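Local atomic coordinates of mevalonate diphosphate decarboxylase (Legionella pneumophila, PDB entry 3LTO), a protein that probably catalyses the ATP-dependent decarboxylation of mevalonate diphosphate to isopentenyl diphosphate in the mevalonate pathway. Residues L171-L176 / L291-Q296; F4-A9 / N38-V43; L117-S122 / D137-L142; K197-S202 / Q244-C249; S42-K47 / L94-N99. All blocks are in the same frame, centred on the assembly; numbering follows the deposited sequence.

Contact 1: L171-L176 / L291-Q296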
# COMPACT_ATOMS: atom_id res chain seq x y z
N LEU A 171 -18.04 8.78 -4.22
CA LEU A 171 -18.54 9.92 -3.47
C LEU A 171 -19.79 10.49 -4.15
O LEU A 171 -19.96 10.38 -5.36
CB LEU A 171 -17.45 10.99 -3.33
CG LEU A 171 -16.25 10.52 -2.49
CD1 LEU A 171 -15.19 11.60 -2.44
CD2 LEU A 171 -16.71 10.16 -1.09
N PRO A 172 -20.68 11.11 -3.35
CA PRO A 172 -21.95 11.73 -3.73
C PRO A 172 -22.00 12.74 -4.88
O PRO A 172 -23.05 12.89 -5.51
CB PRO A 172 -22.41 12.37 -2.42
CG PRO A 172 -21.84 11.48 -1.39
CD PRO A 172 -20.45 11.25 -1.91
N TYR A 173 -20.91 13.44 -5.15
CA TYR A 173 -20.92 14.44 -6.22
C TYR A 173 -20.17 14.01 -7.48
O TYR A 173 -19.12 13.38 -7.41
CB TYR A 173 -20.34 15.75 -5.69
CG TYR A 173 -21.11 16.29 -4.51
CD1 TYR A 173 -22.36 16.89 -4.68
CD2 TYR A 173 -20.61 16.18 -3.22
CE1 TYR A 173 -23.09 17.37 -3.59
CE2 TYR A 173 -21.33 16.66 -2.11
CZ TYR A 173 -22.56 17.25 -2.31
OH TYR A 173 -23.27 17.72 -1.23
N LYS A 174 -20.73 14.36 -8.63
CA LYS A 174 -20.15 14.01 -9.93
C LYS A 174 -20.52 15.11 -10.93
O LYS A 174 -21.44 15.89 -10.69
CB LYS A 174 -20.70 12.66 -10.40
CG LYS A 174 -20.55 11.53 -9.38
CD LYS A 174 -21.46 10.35 -9.70
CE LYS A 174 -21.36 9.25 -8.63
NZ LYS A 174 -21.79 9.71 -7.28
N ASP A 175 -19.83 15.15 -12.06
CA ASP A 175 -20.11 16.17 -13.06
C ASP A 175 -20.08 17.54 -12.40
O ASP A 175 -21.06 18.28 -12.45
CB ASP A 175 -21.48 15.94 -13.71
CG ASP A 175 -21.55 14.63 -14.49
OD1 ASP A 175 -20.63 14.37 -15.29
OD2 ASP A 175 -22.54 13.88 -14.30
N LEU A 176 -18.97 17.88 -11.78
CA LEU A 176 -18.84 19.18 -11.14
C LEU A 176 -18.43 20.20 -12.19
O LEU A 176 -17.86 19.85 -13.22
CB LEU A 176 -17.76 19.14 -10.06
CG LEU A 176 -17.94 18.14 -8.92
CD1 LEU A 176 -16.69 18.14 -8.06
CD2 LEU A 176 -19.19 18.51 -8.10
N LEU A 291 -14.92 24.84 -7.74
CA LEU A 291 -15.64 23.61 -8.03
C LEU A 291 -17.08 23.83 -7.62
O LEU A 291 -17.35 24.21 -6.47
CB LEU A 291 -15.04 22.43 -7.26
CG LEU A 291 -13.70 21.92 -7.79
CD1 LEU A 291 -13.16 20.84 -6.88
CD2 LEU A 291 -13.89 21.38 -9.21
N TYR A 292 -17.99 23.63 -8.56
CA TYR A 292 -19.42 23.82 -8.33
C TYR A 292 -20.16 22.52 -8.60
O TYR A 292 -19.71 21.71 -9.40
CB TYR A 292 -19.98 24.87 -9.30
CG TYR A 292 -19.60 26.30 -9.03
CD1 TYR A 292 -20.29 27.06 -8.10
CD2 TYR A 292 -18.58 26.91 -9.75
CE1 TYR A 292 -19.98 28.40 -7.89
CE2 TYR A 292 -18.26 28.25 -9.56
CZ TYR A 292 -18.96 28.99 -8.62
OH TYR A 292 -18.66 30.32 -8.43
N ARG A 293 -21.29 22.34 -7.92
CA ARG A 293 -22.12 21.16 -8.12
C ARG A 293 -22.80 21.30 -9.48
O ARG A 293 -22.96 22.41 -9.99
CB ARG A 293 -23.19 21.07 -7.04
CG ARG A 293 -22.67 20.69 -5.67
CD ARG A 293 -23.82 20.47 -4.69
NE ARG A 293 -24.06 21.63 -3.85
CZ ARG A 293 -24.80 22.68 -4.20
NH1 ARG A 293 -25.39 22.70 -5.38
NH2 ARG A 293 -24.91 23.71 -3.38
N SER A 294 -23.21 20.18 -10.07
CA SER A 294 -23.88 20.21 -11.36
C SER A 294 -25.15 21.05 -11.28
O SER A 294 -25.60 21.59 -12.28
CB SER A 294 -24.24 18.79 -11.81
OG SER A 294 -25.14 18.19 -10.89
N ASP A 295 -25.72 21.17 -10.08
CA ASP A 295 -26.94 21.97 -9.90
C ASP A 295 -26.64 23.43 -9.55
O ASP A 295 -27.55 24.19 -9.22
CB ASP A 295 -27.83 21.37 -8.81
CG ASP A 295 -27.26 21.58 -7.42
OD1 ASP A 295 -26.22 20.97 -7.11
OD2 ASP A 295 -27.86 22.35 -6.64
N GLN A 296 -25.38 23.83 -9.62
CA GLN A 296 -25.01 25.21 -9.29
C GLN A 296 -24.64 26.03 -10.52
O GLN A 296 -24.04 27.10 -10.38
CB GLN A 296 -23.84 25.24 -8.32
CG GLN A 296 -24.15 24.86 -6.89
CD GLN A 296 -22.92 25.01 -6.00
OE1 GLN A 296 -21.89 24.39 -6.24
NE2 GLN A 296 -23.02 25.85 -4.97
O HOH W 1 -22.72 17.75 -8.36
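Between L176 and R293 the two backbones come to 4.9 Å, measured between their CA atoms, where the loop residues 171-176 run up to the end of strand 288-292. The approach is made without direct backbone bonding: L176 CA lies 3.2 Å from Y292 O, and a water spans the neighbouring gap by donating to K174 O and accepting from S294 N. Beside this water, S294 CB rests 3.3 Å from D175 O. L176 packs CB and CD2 around the Y292 carbonyl, while its CD1 looks toward L291 CD2 in a looser apolar contact. Just beyond L176 the chain enters strand 177-182, the antiparallel neighbour of 288-292 in the four-stranded sheet of the C-terminal, GHMP-type half of the molecule, and Y292 pairs there with L177. The contact lies where the loop entering strand 177-182 meets the turn into helix 297-308. Next to the loop, the buried Y173 runs alongside R293; R293 CD comes 3.4 Å from Y173 CE1, and the ring and guanidinium planes are 39° apart. W228 is shared by both, edge-to-face with Y173 and in a cation-pi contact with R293. The R293 chain is bent at chi3 (-99°), which turns NE aside, and NH1 forms a salt bridge with D295 OD1 at 2.6 Å, while NH2 pairs with D276. At the helix N-cap position, Q296 turns OE1 back to R293 N, which meets an in-plane lone pair at 2.7 Å in a nearly straight bond.

Contact 2: F4-A9 / N38-V43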
# COMPACT_ATOMS: atom_id res chain seq x y z
N PHE A 4 -0.23 6.28 -29.27
CA PHE A 4 -0.79 7.51 -28.72
C PHE A 4 -1.69 7.20 -27.53
O PHE A 4 -2.44 6.23 -27.55
CB PHE A 4 -1.59 8.22 -29.82
CG PHE A 4 -2.15 9.56 -29.41
CD1 PHE A 4 -1.36 10.71 -29.48
CD2 PHE A 4 -3.48 9.69 -29.03
CE1 PHE A 4 -1.90 11.97 -29.17
CE2 PHE A 4 -4.02 10.94 -28.72
CZ PHE A 4 -3.23 12.08 -28.79
N ALA A 5 -1.60 8.01 -26.48
CA ALA A 5 -2.44 7.83 -25.30
C ALA A 5 -2.70 9.18 -24.63
O ALA A 5 -1.95 10.14 -24.83
CB ALA A 5 -1.77 6.87 -24.31
N GLN A 6 -3.75 9.24 -23.84
CA GLN A 6 -4.11 10.47 -23.14
C GLN A 6 -4.46 10.16 -21.70
O GLN A 6 -4.77 9.03 -21.35
CB GLN A 6 -5.30 11.14 -23.84
CG GLN A 6 -5.03 11.47 -25.30
CD GLN A 6 -6.18 12.20 -25.96
OE1 GLN A 6 -7.30 11.70 -26.02
NE2 GLN A 6 -5.92 13.41 -26.46
N ALA A 7 -4.39 11.18 -20.86
CA ALA A 7 -4.71 11.02 -19.45
C ALA A 7 -5.26 12.35 -18.96
O ALA A 7 -4.89 13.42 -19.46
CB ALA A 7 -3.47 10.63 -18.66
N PRO A 8 -6.17 12.30 -17.99
CA PRO A 8 -6.77 13.51 -17.44
C PRO A 8 -5.99 14.11 -16.27
O PRO A 8 -5.22 13.42 -15.60
CB PRO A 8 -8.14 13.04 -17.01
CG PRO A 8 -7.85 11.66 -16.50
CD PRO A 8 -6.87 11.09 -17.52
N ALA A 9 -6.17 15.40 -16.04
CA ALA A 9 -5.52 16.04 -14.92
C ALA A 9 -6.44 15.78 -13.73
O ALA A 9 -7.56 15.30 -13.90
CB ALA A 9 -5.39 17.53 -15.16
N ASN A 38 -11.97 16.70 -18.63
CA ASN A 38 -11.92 17.55 -19.81
C ASN A 38 -10.52 18.09 -20.11
O ASN A 38 -10.20 18.39 -21.25
CB ASN A 38 -12.92 18.70 -19.67
CG ASN A 38 -14.36 18.20 -19.61
OD1 ASN A 38 -14.92 17.76 -20.61
ND2 ASN A 38 -14.96 18.27 -18.42
N LEU A 39 -9.68 18.20 -19.08
CA LEU A 39 -8.32 18.67 -19.27
C LEU A 39 -7.48 17.43 -19.50
O LEU A 39 -7.38 16.56 -18.62
CB LEU A 39 -7.84 19.44 -18.03
CG LEU A 39 -8.64 20.67 -17.60
CD1 LEU A 39 -8.01 21.29 -16.35
CD2 LEU A 39 -8.69 21.69 -18.73
N LEU A 40 -6.88 17.33 -20.68
CA LEU A 40 -6.10 16.16 -21.04
C LEU A 40 -4.68 16.42 -21.52
O LEU A 40 -4.40 17.44 -22.14
CB LEU A 40 -6.82 15.37 -22.15
CG LEU A 40 -8.22 14.78 -21.93
CD1 LEU A 40 -8.84 14.38 -23.26
CD2 LEU A 40 -8.12 13.58 -21.01
N SER A 41 -3.79 15.48 -21.23
CA SER A 41 -2.42 15.55 -21.69
C SER A 41 -2.34 14.40 -22.67
O SER A 41 -3.02 13.39 -22.50
CB SER A 41 -1.43 15.32 -20.54
OG SER A 41 -1.19 16.52 -19.83
N SER A 42 -1.53 14.55 -23.70
CA SER A 42 -1.40 13.50 -24.70
C SER A 42 0.06 13.18 -24.95
O SER A 42 0.92 14.06 -24.89
CB SER A 42 -2.05 13.94 -26.01
OG SER A 42 -3.45 14.07 -25.85
N VAL A 43 0.33 11.92 -25.23
CA VAL A 43 1.69 11.50 -25.51
C VAL A 43 1.73 10.58 -26.72
O VAL A 43 1.02 9.59 -26.78
CB VAL A 43 2.34 10.76 -24.33
CG1 VAL A 43 3.69 10.21 -24.74
CG2 VAL A 43 2.50 11.72 -23.16
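Q6 reaches across to S42 on one face of an antiparallel strand pair, and its NE2 donates to S42 OG at 2.6 Å with the hydroxyl in the plane of the amide. The bond favours this rotation of the amide, and Q6 CG also lies close to the same oxygen. F4 shares this face: CG is anti to its backbone N (chi1 -176°), and the ring reaches S42 obliquely, CZ 3.5 Å from S42 CB. This is the looser side, for F4 is exposed, and the side chains of Q6 and L40 cross at about a right angle with only a distant touch between OE1 and CD1. P8 adds its CB, 4.0 Å from L40 CD2. Strands 2-12 and 31-47 are neighbours in the mixed sheet of the N-terminal domain, which belongs to the ribosomal protein S5-like clan, and helix 110-129 covers the other face. There small side chains let the helix pack closely on the strands: A5 pairs with V43 and A7 with S41, both as hydrogen-bonded pairs. The bonds V43 N to A5 O and S41 N to A7 O are each 2.9 Å, and the return bonds are slightly longer. A5 and V43 lie against the helix at C120 and A116, respectively, while the buried hydroxyl of S41 bonds to that of S112. The ladder ends where the chain turns a corner at L39, whose O accepts from A9 N at 3.1 Å.

Contact 3: L117-S122 / D137-L142; sequences LTKCAS and DEQAQL
T118, S122 and Q139 form the centre of a buried helix-helix contact in the N-terminal domain, between helix 110-129 and the short helix 136-144 that follows it in the chain. The segment axes approach to 9.7 Å, with 123° between their N-to-C directions. Q139 is the main inserted side chain. Extended beyond CG, it reaches between K119 and S122 and crosses the lysine side chain at about a right angle; its CG lies 3.6 Å from S122 OG. T118 answers with CG2, anti to its backbone N, which sits 3.3 Å from Q139 O and also brushes L142 CB. Its OG1 is engaged by H79. The serine hydroxyl is held within its own helix: S122 OG donates to T118 O at 2.8 Å from above the carbonyl plane, and S122 N reaches that oxygen from the opposite face, so two donors grip one buried acceptor. K119 sends its NZ away to Q6 O on strand 2-12, while F154 packs against both K119 and Q139. Helix 110-129 therefore has the sheet on one side and helix 136-144 on another, an arrangement of the layered alpha/beta kind found in the S5-like domain of GHMP-type enzymes.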
# COMPACT_ATOMS: atom_id res chain seq x y z
N LEU A 117 2.13 9.40 -20.52
CA LEU A 117 3.36 8.72 -20.91
C LEU A 117 3.32 7.26 -20.44
O LEU A 117 3.69 6.35 -21.18
CB LEU A 117 4.59 9.41 -20.30
CG LEU A 117 5.93 8.71 -20.54
CD1 LEU A 117 6.12 8.45 -22.03
CD2 LEU A 117 7.07 9.57 -20.01
N THR A 118 2.87 7.05 -19.21
CA THR A 118 2.81 5.69 -18.68
C THR A 118 1.90 4.82 -19.55
O THR A 118 2.26 3.71 -19.92
CB THR A 118 2.28 5.67 -17.24
OG1 THR A 118 3.15 6.42 -16.39
CG2 THR A 118 2.19 4.23 -16.74
N LYS A 119 0.71 5.33 -19.85
CA LYS A 119 -0.26 4.61 -20.67
C LYS A 119 0.25 4.34 -22.07
O LYS A 119 0.14 3.21 -22.57
CB LYS A 119 -1.58 5.40 -20.72
CG LYS A 119 -2.20 5.57 -19.34
CD LYS A 119 -3.33 6.59 -19.31
CE LYS A 119 -4.61 6.07 -19.94
NZ LYS A 119 -5.76 6.98 -19.65
N CYS A 120 0.82 5.35 -22.72
CA CYS A 120 1.34 5.16 -24.07
C CYS A 120 2.52 4.18 -24.10
O CYS A 120 2.57 3.30 -24.96
CB CYS A 120 1.76 6.50 -24.66
SG CYS A 120 2.10 6.45 -26.43
N ALA A 121 3.46 4.32 -23.17
CA ALA A 121 4.62 3.44 -23.13
C ALA A 121 4.18 2.01 -22.83
O ALA A 121 4.73 1.05 -23.37
CB ALA A 121 5.64 3.93 -22.08
N SER A 122 3.18 1.88 -21.97
CA SER A 122 2.66 0.58 -21.60
C SER A 122 2.13 -0.12 -22.84
O SER A 122 2.37 -1.31 -23.04
CB SER A 122 1.56 0.70 -20.55
OG SER A 122 2.12 1.00 -19.29
N ASP A 137 -4.12 -0.63 -12.16
CA ASP A 137 -3.42 -0.46 -10.89
C ASP A 137 -1.91 -0.55 -11.03
O ASP A 137 -1.18 0.17 -10.36
CB ASP A 137 -3.91 -1.50 -9.87
CG ASP A 137 -5.39 -1.33 -9.52
OD1 ASP A 137 -5.99 -0.32 -9.93
OD2 ASP A 137 -5.94 -2.21 -8.82
N GLU A 138 -1.45 -1.45 -11.88
CA GLU A 138 -0.01 -1.59 -12.07
C GLU A 138 0.52 -0.36 -12.79
O GLU A 138 1.62 0.10 -12.51
CB GLU A 138 0.29 -2.83 -12.90
CG GLU A 138 -0.17 -4.10 -12.24
CD GLU A 138 0.20 -5.34 -13.02
OE1 GLU A 138 -0.32 -5.52 -14.15
OE2 GLU A 138 1.02 -6.13 -12.50
N GLN A 139 -0.27 0.18 -13.71
CA GLN A 139 0.15 1.35 -14.45
C GLN A 139 0.23 2.57 -13.55
O GLN A 139 1.14 3.39 -13.68
CB GLN A 139 -0.82 1.60 -15.61
CG GLN A 139 -0.46 0.83 -16.85
CD GLN A 139 -1.45 1.04 -17.97
OE1 GLN A 139 -2.28 0.19 -18.24
NE2 GLN A 139 -1.36 2.20 -18.62
N ALA A 140 -0.72 2.69 -12.63
CA ALA A 140 -0.75 3.80 -11.70
C ALA A 140 0.46 3.74 -10.80
O ALA A 140 1.10 4.77 -10.55
CB ALA A 140 -2.03 3.76 -10.86
N GLN A 141 0.78 2.54 -10.31
CA GLN A 141 1.92 2.34 -9.42
C GLN A 141 3.19 2.78 -10.14
O GLN A 141 4.05 3.44 -9.56
CB GLN A 141 2.04 0.85 -9.01
CG GLN A 141 2.74 -0.03 -10.05
CD GLN A 141 2.60 -1.54 -9.83
OE1 GLN A 141 3.13 -2.34 -10.63
NE2 GLN A 141 1.90 -1.94 -8.77
N LEU A 142 3.30 2.41 -11.42
CA LEU A 142 4.46 2.77 -12.23
C LEU A 142 4.52 4.28 -12.42
O LEU A 142 5.55 4.91 -12.17
CB LEU A 142 4.38 2.09 -13.61
CG LEU A 142 4.63 0.58 -13.69
CD1 LEU A 142 4.38 0.10 -15.11
CD2 LEU A 142 6.07 0.28 -13.27

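Contact 4: K197-S202 / Q244-C249; sequences KLVKTS and QLFKTC
L198 of helix 192-198 opens the contact by presenting its backbone O to C249 CB at 3.5 Å. V199 follows, and its side chain carries most of the apolar packing. With CG1 anti to the carbonyl carbon (chi1 -70°), that methyl meets L245 CB at 3.6 Å and F246 CD1 at 3.3 Å. The V199 and L245 side chains cross at about a right angle, whereas V199 lies flank to flank with F246. F246 itself belongs to an aromatic cluster: H243 and Y255 meet its ring edge-to-face, and F253 packs against it at a shallower angle. Here residues 199-201 form a 3-10 segment, and the contact joins the C-terminal parts of helices 192-198 and 228-247 within the C-terminal, GHMP-type domain. T201 lies on the exposed flank, where its CB is 4.1 Å from C249 CB and its CG2 faces the C249 carbonyl carbon. At S202 the backbones close to 4.0 Å between its CA and that of C249. S202 OG, anti to its backbone N (chi1 172°), donates to T248 OG1 at 2.7 Å. T248 OG1 in turn donates to Q244 O at 2.8 Å, one turn back, in helix 228-247, from a position tilted 34° off the carbonyl plane. F204 N also bonds to S202 OG, linking the hydroxyl pair to the following loop.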
# COMPACT_ATOMS: atom_id res chain seq x y z
N LYS A 197 9.93 20.91 -1.65
CA LYS A 197 11.20 20.70 -0.95
C LYS A 197 11.40 21.79 0.11
O LYS A 197 11.74 21.50 1.26
CB LYS A 197 12.37 20.77 -1.93
CG LYS A 197 12.42 19.68 -2.99
CD LYS A 197 12.73 18.30 -2.39
CE LYS A 197 13.41 17.38 -3.41
NZ LYS A 197 12.64 17.22 -4.68
N LEU A 198 11.18 23.04 -0.28
CA LEU A 198 11.38 24.16 0.62
C LEU A 198 10.56 24.13 1.90
O LEU A 198 11.03 24.57 2.95
CB LEU A 198 11.13 25.47 -0.12
CG LEU A 198 12.07 25.74 -1.30
CD1 LEU A 198 11.65 27.02 -2.02
CD2 LEU A 198 13.49 25.86 -0.80
N VAL A 199 9.34 23.61 1.82
CA VAL A 199 8.46 23.57 2.99
C VAL A 199 8.95 22.73 4.17
O VAL A 199 8.35 22.77 5.24
CB VAL A 199 7.04 23.10 2.61
CG1 VAL A 199 6.35 24.18 1.80
CG2 VAL A 199 7.10 21.81 1.82
N LYS A 200 10.03 21.98 3.97
CA LYS A 200 10.57 21.16 5.05
C LYS A 200 11.06 22.02 6.22
O LYS A 200 11.10 21.57 7.36
CB LYS A 200 11.73 20.28 4.55
CG LYS A 200 11.31 18.94 3.96
CD LYS A 200 11.32 18.93 2.44
CE LYS A 200 10.97 17.54 1.90
NZ LYS A 200 10.96 17.44 0.40
N THR A 201 11.41 23.27 5.92
CA THR A 201 11.90 24.19 6.93
C THR A 201 10.80 24.90 7.73
O THR A 201 11.07 25.56 8.73
CB THR A 201 12.81 25.26 6.30
OG1 THR A 201 13.97 24.62 5.75
CG2 THR A 201 13.27 26.26 7.35
N SER A 202 9.56 24.77 7.29
CA SER A 202 8.47 25.39 8.03
C SER A 202 8.29 24.66 9.35
O SER A 202 8.44 23.43 9.42
CB SER A 202 7.17 25.32 7.25
OG SER A 202 6.10 25.77 8.06
N GLN A 244 0.53 28.31 3.89
CA GLN A 244 1.18 28.92 5.05
C GLN A 244 2.58 28.31 5.17
O GLN A 244 3.51 28.96 5.65
CB GLN A 244 0.38 28.66 6.33
CG GLN A 244 1.14 29.07 7.59
CD GLN A 244 0.27 29.11 8.84
OE1 GLN A 244 0.06 30.18 9.42
NE2 GLN A 244 -0.23 27.95 9.25
N LEU A 245 2.72 27.06 4.74
CA LEU A 245 4.01 26.37 4.79
C LEU A 245 5.03 27.12 3.95
O LEU A 245 6.17 27.30 4.37
CB LEU A 245 3.87 24.94 4.28
CG LEU A 245 3.86 23.75 5.25
CD1 LEU A 245 3.05 24.04 6.49
CD2 LEU A 245 3.31 22.53 4.51
N PHE A 246 4.63 27.56 2.77
CA PHE A 246 5.54 28.28 1.89
C PHE A 246 6.06 29.57 2.54
O PHE A 246 7.25 29.86 2.51
CB PHE A 246 4.86 28.64 0.56
CG PHE A 246 4.17 27.48 -0.12
CD1 PHE A 246 4.76 26.22 -0.18
CD2 PHE A 246 2.92 27.66 -0.73
CE1 PHE A 246 4.12 25.16 -0.84
CE2 PHE A 246 2.28 26.61 -1.40
CZ PHE A 246 2.89 25.35 -1.45
N LYS A 247 5.17 30.34 3.16
CA LYS A 247 5.59 31.61 3.76
C LYS A 247 6.18 31.52 5.16
O LYS A 247 6.58 32.55 5.72
CB LYS A 247 4.43 32.61 3.76
CG LYS A 247 3.31 32.31 4.73
CD LYS A 247 2.25 33.41 4.70
CE LYS A 247 1.22 33.23 5.80
NZ LYS A 247 0.09 34.19 5.66
N THR A 248 6.25 30.33 5.74
CA THR A 248 6.84 30.19 7.07
C THR A 248 8.11 29.34 7.04
O THR A 248 8.59 28.91 8.08
CB THR A 248 5.85 29.59 8.09
OG1 THR A 248 5.38 28.34 7.61
CG2 THR A 248 4.67 30.52 8.31
N CYS A 249 8.65 29.09 5.85
CA CYS A 249 9.88 28.30 5.76
C CYS A 249 11.07 29.23 5.99
O CYS A 249 10.90 30.41 6.31
CB CYS A 249 9.99 27.60 4.40
SG CYS A 249 10.17 28.69 2.96

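Contact 5: S42-K47 / L94-N99; sequences SVKLEK and LIQSSN
I95 lays its side chain in line with those of V43 and L45: CG2 is 4.1 Å from V43 CG1, and CG1 is 3.9 Å from L45 CD2. The pairing is a regular antiparallel ladder between strands 31-47 and 93-99 of the mixed sheet in the S5-like N-terminal domain, with strand 31-47 lying between 2-12 and 93-99. The segment axes run 4.7 Å apart at closest approach, and their directions differ by 163°. Two helices cover the V43, L45 and I95 face: helix 71-87 brings F76 and L80 to I95, while helix 110-129 brings C120 to L45. S97 also belongs to this buried face, and its hydroxyl is taken up by W55. Three hydrogen-bonded pairs hold the backbones, S42 with S98, K44 with Q96 and E46 with L94, each closed by bonds in both directions. The bonds of the last pair are unequal, 2.7 Å from L94 N to E46 O and 3.2 Å from E46 N to L94 O. On the opposite, partly exposed face K44 and Q96 run alongside each other. The K44 chain is extended throughout, with CG anti to its backbone N (chi1 175°), and its NZ forms a long salt bridge of 3.5 Å with E46 OE2. H2 and F4 of strand 2-12 touch K44 from the other flank. The remaining carboxylate oxygen of the glutamate, E46 OE1, comes within 3.3 Å of L94 CD2.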
# COMPACT_ATOMS: atom_id res chain seq x y z
N SER A 42 -1.53 14.55 -23.70
CA SER A 42 -1.40 13.50 -24.70
C SER A 42 0.06 13.18 -24.95
O SER A 42 0.92 14.06 -24.89
CB SER A 42 -2.05 13.94 -26.01
OG SER A 42 -3.45 14.07 -25.85
N VAL A 43 0.33 11.92 -25.23
CA VAL A 43 1.69 11.50 -25.51
C VAL A 43 1.73 10.58 -26.72
O VAL A 43 1.02 9.59 -26.78
CB VAL A 43 2.34 10.76 -24.33
CG1 VAL A 43 3.69 10.21 -24.74
CG2 VAL A 43 2.50 11.72 -23.16
N LYS A 44 2.57 10.94 -27.68
CA LYS A 44 2.72 10.13 -28.86
C LYS A 44 4.14 9.58 -28.83
O LYS A 44 5.09 10.30 -28.51
CB LYS A 44 2.51 10.98 -30.12
CG LYS A 44 2.76 10.24 -31.43
CD LYS A 44 2.40 11.12 -32.62
CE LYS A 44 2.66 10.40 -33.94
NZ LYS A 44 2.30 11.25 -35.12
N LEU A 45 4.29 8.30 -29.13
CA LEU A 45 5.61 7.70 -29.15
C LEU A 45 5.90 7.17 -30.53
O LEU A 45 5.05 6.53 -31.14
CB LEU A 45 5.71 6.56 -28.14
CG LEU A 45 5.72 6.92 -26.66
CD1 LEU A 45 5.73 5.64 -25.83
CD2 LEU A 45 6.94 7.79 -26.36
N GLU A 46 7.10 7.45 -31.01
CA GLU A 46 7.55 6.97 -32.31
C GLU A 46 8.91 6.35 -32.04
O GLU A 46 9.78 6.97 -31.42
CB GLU A 46 7.70 8.12 -33.32
CG GLU A 46 6.46 8.96 -33.50
CD GLU A 46 6.54 9.90 -34.69
OE1 GLU A 46 7.57 10.60 -34.83
OE2 GLU A 46 5.58 9.95 -35.48
N LYS A 47 9.09 5.12 -32.49
CA LYS A 47 10.35 4.44 -32.29
C LYS A 47 11.48 5.14 -33.06
O LYS A 47 11.27 5.63 -34.17
CB LYS A 47 10.20 2.98 -32.73
CG LYS A 47 11.41 2.12 -32.47
CD LYS A 47 11.03 0.65 -32.47
CE LYS A 47 10.40 0.22 -33.78
NZ LYS A 47 10.04 -1.23 -33.73
N LEU A 94 10.96 8.83 -29.78
CA LEU A 94 10.79 10.26 -29.93
C LEU A 94 9.52 10.48 -29.12
O LEU A 94 8.50 9.83 -29.38
CB LEU A 94 10.55 10.64 -31.40
CG LEU A 94 10.10 12.09 -31.65
CD1 LEU A 94 11.13 13.07 -31.13
CD2 LEU A 94 9.88 12.32 -33.14
N ILE A 95 9.57 11.34 -28.12
CA ILE A 95 8.41 11.60 -27.27
C ILE A 95 7.80 12.95 -27.61
O ILE A 95 8.46 13.98 -27.52
CB ILE A 95 8.81 11.63 -25.78
CG1 ILE A 95 9.65 10.40 -25.45
CG2 ILE A 95 7.55 11.67 -24.90
CD1 ILE A 95 10.27 10.43 -24.08
N GLN A 96 6.54 12.94 -28.02
CA GLN A 96 5.84 14.17 -28.33
C GLN A 96 4.63 14.30 -27.41
O GLN A 96 3.63 13.59 -27.56
CB GLN A 96 5.43 14.19 -29.81
CG GLN A 96 6.62 14.40 -30.75
CD GLN A 96 6.23 14.35 -32.22
OE1 GLN A 96 6.90 14.93 -33.07
NE2 GLN A 96 5.15 13.62 -32.51
N SER A 97 4.75 15.19 -26.44
CA SER A 97 3.70 15.43 -25.46
C SER A 97 2.95 16.72 -25.77
O SER A 97 3.49 17.63 -26.40
CB SER A 97 4.30 15.51 -24.06
OG SER A 97 5.28 16.54 -24.00
N SER A 98 1.70 16.78 -25.32
CA SER A 98 0.86 17.95 -25.57
C SER A 98 -0.28 18.01 -24.57
O SER A 98 -0.58 17.01 -23.90
CB SER A 98 0.31 17.87 -26.99
OG SER A 98 -0.51 18.98 -27.27
N ASN A 99 -0.92 19.17 -24.45
CA ASN A 99 -2.05 19.36 -23.55
C ASN A 99 -3.17 20.00 -24.34
O ASN A 99 -2.92 20.60 -25.39
CB ASN A 99 -1.70 20.30 -22.39
CG ASN A 99 -0.52 19.84 -21.59
OD1 ASN A 99 -0.48 18.70 -21.11
ND2 ASN A 99 0.47 20.71 -21.44

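Overall arrangement
From the N terminus, contact 2 closes the first loop by pairing strand 2-12 with 31-47. Contact 5 begins on the same strand, sharing S42 and V43, and closes a longer loop by adding 93-99 on its other side. The chain then enters helix 110-129, and contact 3 closes a short loop onto helix 136-144. Contact 3 follows both in series and touches them: K119 NZ meets Q6 O, and C120 packs against V43 and L45, joining the helix layer to the sheet. Contact 1 opens a long loop through the C-terminal domain. Contact 4 is nested inside it, with nearest atoms about 17 Å away, and ties helices 192-198 and 228-247 together where contact 1 joins a loop to a strand end.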